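Local coordinates for glutathione S-transferase (Legionella pneumophila subsp. pneumophila str. Philadelphia 1, PDB 3NIV), which probably catalyses the glutathione-dependent isomerisation of maleylacetoacetate and may also have glutathione transferase activity, at residues A[17-22]-A[205-210]. Sequence-based numbering, arbitrary orientation.
Sequences VRIALN and HDAAPE
Arg18 reaches from helix 12-23 to the backbone of Ala207 and clasps its carbonyl oxygen side-on; arginine suits this because two adjacent N-H groups of its flat head can converge on one acceptor. Arg18 NE lies 2.8 Å and Arg18 NH2 2.7 Å from Ala207 O, which sits in the guanidinium plane. NH2 comes in almost in line with the C=O bond, NE from the side (C=O...N 131°) and somewhat tilted from the carbonyl plane. The bend in the arginine chain at chi3 (-48°) turns this edge to the carbonyl, while NH1 forms a salt bridge with Asp7.

The tight part is centred on Ala207. Its methyl group presses against the helix, with Ala207 CB 3.6 Å from Arg18 CB and 3.9 Å from Ile19 CG1; so small a residue suits the close backbones, the CA atoms of Arg18 and Ala207 being 5.3 Å apart. Pro209 CD lies 4.0 Å from Arg18 NH2; proline's fixed phi suits the start of helix 209-212. Toward solvent the fit is looser: Asn22 borders the alanine methyl, and exposed Asp206, polar and suited to water, barely meets the helix.

The contact joins the thioredoxin-like N-terminal domain to the C-terminal helical domain: Arg18 also packs on Leu5 of strand 5-7, while Ile19, apolar and branched for a buried seam, and Pro209 both rest on helix 166-180.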
ATOM      1  N   VAL A  17      -2.427   5.945  11.866  1.00 26.24           N
ATOM      2  CA  VAL A  17      -3.142   7.200  11.813  1.00 27.04           C
ATOM      3  C   VAL A  17      -3.021   7.956  13.125  1.00 26.86           C
ATOM      4  O   VAL A  17      -2.746   9.142  13.127  1.00 31.18           O
ATOM      5  CB  VAL A  17      -4.612   7.012  11.455  1.00 26.56           C
ATOM      6  CG1 VAL A  17      -5.296   8.365  11.371  1.00 26.59           C
ATOM      7  CG2 VAL A  17      -4.733   6.288  10.131  1.00 28.06           C
ATOM      8  N   ARG A  18      -3.217   7.267  14.243  1.00 30.32           N
ATOM      9  CA  ARG A  18      -3.140   7.926  15.544  1.00 31.04           C
ATOM     10  C   ARG A  18      -1.793   8.601  15.781  1.00 31.12           C
ATOM     11  O   ARG A  18      -1.754   9.750  16.221  1.00 32.40           O
ATOM     12  CB  ARG A  18      -3.520   6.979  16.687  1.00 31.81           C
ATOM     13  CG  ARG A  18      -5.022   6.656  16.712  1.00 33.81           C
ATOM     14  CD  ARG A  18      -5.450   5.991  18.007  1.00 30.56           C
ATOM     15  NE  ARG A  18      -4.561   4.895  18.363  1.00 30.96           N
ATOM     16  CZ  ARG A  18      -4.777   3.622  18.052  1.00 33.34           C
ATOM     17  NH1 ARG A  18      -5.870   3.275  17.381  1.00 31.70           N
ATOM     18  NH2 ARG A  18      -3.905   2.692  18.429  1.00 34.36           N
ATOM     19  N   ILE A  19      -0.698   7.907  15.464  1.00 30.41           N
ATOM     20  CA  ILE A  19       0.640   8.508  15.531  1.00 30.32           C
ATOM     21  C   ILE A  19       0.776   9.743  14.626  1.00 32.92           C
ATOM     22  O   ILE A  19       1.248  10.798  15.053  1.00 32.87           O
ATOM     23  CB  ILE A  19       1.741   7.511  15.116  1.00 29.51           C
ATOM     24  CG1 ILE A  19       1.558   6.163  15.825  1.00 26.12           C
ATOM     25  CG2 ILE A  19       3.131   8.131  15.344  1.00 29.93           C
ATOM     26  CD1 ILE A  19       2.745   5.228  15.715  1.00 23.37           C
ATOM     27  N   ALA A  20       0.377   9.592  13.367  1.00 31.75           N
ATOM     28  CA  ALA A  20       0.470  10.677  12.403  1.00 32.72           C
ATOM     29  C   ALA A  20      -0.239  11.924  12.911  1.00 34.71           C
ATOM     30  O   ALA A  20       0.266  13.037  12.763  1.00 34.13           O
ATOM     31  CB  ALA A  20      -0.109  10.250  11.069  1.00 27.36           C
ATOM     32  N   LEU A  21      -1.418  11.738  13.496  1.00 29.96           N
ATOM     33  CA  LEU A  21      -2.196  12.872  13.975  1.00 32.89           C
ATOM     34  C   LEU A  21      -1.497  13.587  15.130  1.00 34.54           C
ATOM     35  O   LEU A  21      -1.590  14.806  15.267  1.00 39.67           O
ATOM     36  CB  LEU A  21      -3.612  12.437  14.369  1.00 32.34           C
ATOM     37  CG  LEU A  21      -4.563  12.166  13.196  1.00 35.99           C
ATOM     38  CD1 LEU A  21      -5.854  11.465  13.626  1.00 33.11           C
ATOM     39  CD2 LEU A  21      -4.880  13.456  12.463  1.00 32.21           C
ATOM     40  N   ASN A  22      -0.787  12.828  15.951  1.00 32.35           N
ATOM     41  CA  ASN A  22      -0.084  13.411  17.079  1.00 36.44           C
ATOM     42  C   ASN A  22       1.156  14.147  16.612  1.00 38.68           C
ATOM     43  O   ASN A  22       1.332  15.321  16.911  1.00 43.75           O
ATOM     44  CB  ASN A  22       0.297  12.339  18.101  1.00 33.85           C
ATOM     45  CG  ASN A  22      -0.910  11.704  18.766  1.00 36.00           C
ATOM     46  OD1 ASN A  22      -0.799  10.648  19.396  1.00 38.03           O
ATOM     47  ND2 ASN A  22      -2.069  12.341  18.630  1.00 31.53           N
ATOM     48  N   HIS A 205       3.683   7.077  22.183  1.00 38.81           N
ATOM     49  CA  HIS A 205       3.193   6.455  23.404  1.00 37.86           C
ATOM     50  C   HIS A 205       1.677   6.570  23.551  1.00 39.86           C
ATOM     51  O   HIS A 205       0.994   5.579  23.824  1.00 38.53           O
ATOM     52  CB  HIS A 205       3.888   7.065  24.620  1.00 41.52           C
ATOM     53  CG  HIS A 205       3.596   6.344  25.899  1.00 41.20           C
ATOM     54  ND1 HIS A 205       2.749   6.848  26.860  1.00 44.10           N
ATOM     55  CD2 HIS A 205       4.028   5.149  26.365  1.00 44.30           C
ATOM     56  CE1 HIS A 205       2.679   5.999  27.871  1.00 44.27           C
ATOM     57  NE2 HIS A 205       3.447   4.960  27.596  1.00 43.49           N
ATOM     58  N   ASP A 206       1.155   7.776  23.345  1.00 41.00           N
ATOM     59  CA  ASP A 206      -0.266   8.060  23.565  1.00 40.98           C
ATOM     60  C   ASP A 206      -1.181   7.461  22.495  1.00 38.36           C
ATOM     61  O   ASP A 206      -2.396   7.407  22.662  1.00 37.94           O
ATOM     62  CB  ASP A 206      -0.478   9.571  23.658  1.00 40.03           C
ATOM     63  CG  ASP A 206       0.405  10.214  24.720  1.00 46.49           C
ATOM     64  OD1 ASP A 206       0.701   9.526  25.729  1.00 40.91           O
ATOM     65  OD2 ASP A 206       0.805  11.393  24.545  1.00 41.63           O
ATOM     66  N   ALA A 207      -0.587   7.009  21.398  1.00 39.43           N
ATOM     67  CA  ALA A 207      -1.343   6.447  20.292  1.00 33.61           C
ATOM     68  C   ALA A 207      -1.421   4.930  20.405  1.00 34.26           C
ATOM     69  O   ALA A 207      -2.131   4.276  19.635  1.00 35.40           O
ATOM     70  CB  ALA A 207      -0.703   6.834  18.978  1.00 33.86           C
ATOM     71  N   ALA A 208      -0.677   4.372  21.355  1.00 31.98           N
ATOM     72  CA  ALA A 208      -0.658   2.926  21.564  1.00 33.16           C
ATOM     73  C   ALA A 208      -2.054   2.445  21.886  1.00 30.97           C
ATOM     74  O   ALA A 208      -2.838   3.185  22.471  1.00 33.25           O
ATOM     75  CB  ALA A 208       0.293   2.564  22.700  1.00 33.21           C
ATOM     76  N   PRO A 209      -2.374   1.206  21.492  1.00 30.71           N
ATOM     77  CA  PRO A 209      -3.687   0.618  21.773  1.00 36.13           C
ATOM     78  C   PRO A 209      -3.994   0.590  23.268  1.00 37.00           C
ATOM     79  O   PRO A 209      -5.144   0.791  23.654  1.00 35.22           O
ATOM     80  CB  PRO A 209      -3.554  -0.808  21.227  1.00 37.33           C
ATOM     81  CG  PRO A 209      -2.519  -0.703  20.168  1.00 31.94           C
ATOM     82  CD  PRO A 209      -1.535   0.310  20.677  1.00 31.86           C
ATOM     83  N   GLU A 210      -2.973   0.362  24.090  1.00 39.04           N
ATOM     84  CA  GLU A 210      -3.143   0.296  25.538  1.00 38.39           C
ATOM     85  C   GLU A 210      -3.572   1.649  26.076  1.00 38.70           C
ATOM     86  O   GLU A 210      -4.342   1.731  27.032  1.00 40.74           O
ATOM     87  CB  GLU A 210      -1.847  -0.153  26.219  1.00 35.87           C
ATOM     88  CG  GLU A 210      -1.487  -1.613  25.967  1.00 33.10           C
ATOM     89  CD  GLU A 210      -1.366  -1.940  24.483  1.00 40.98           C
ATOM     90  OE1 GLU A 210      -0.867  -1.073  23.715  1.00 35.14           O
ATOM     91  OE2 GLU A 210      -1.765  -3.065  24.090  1.00 37.38           O
TER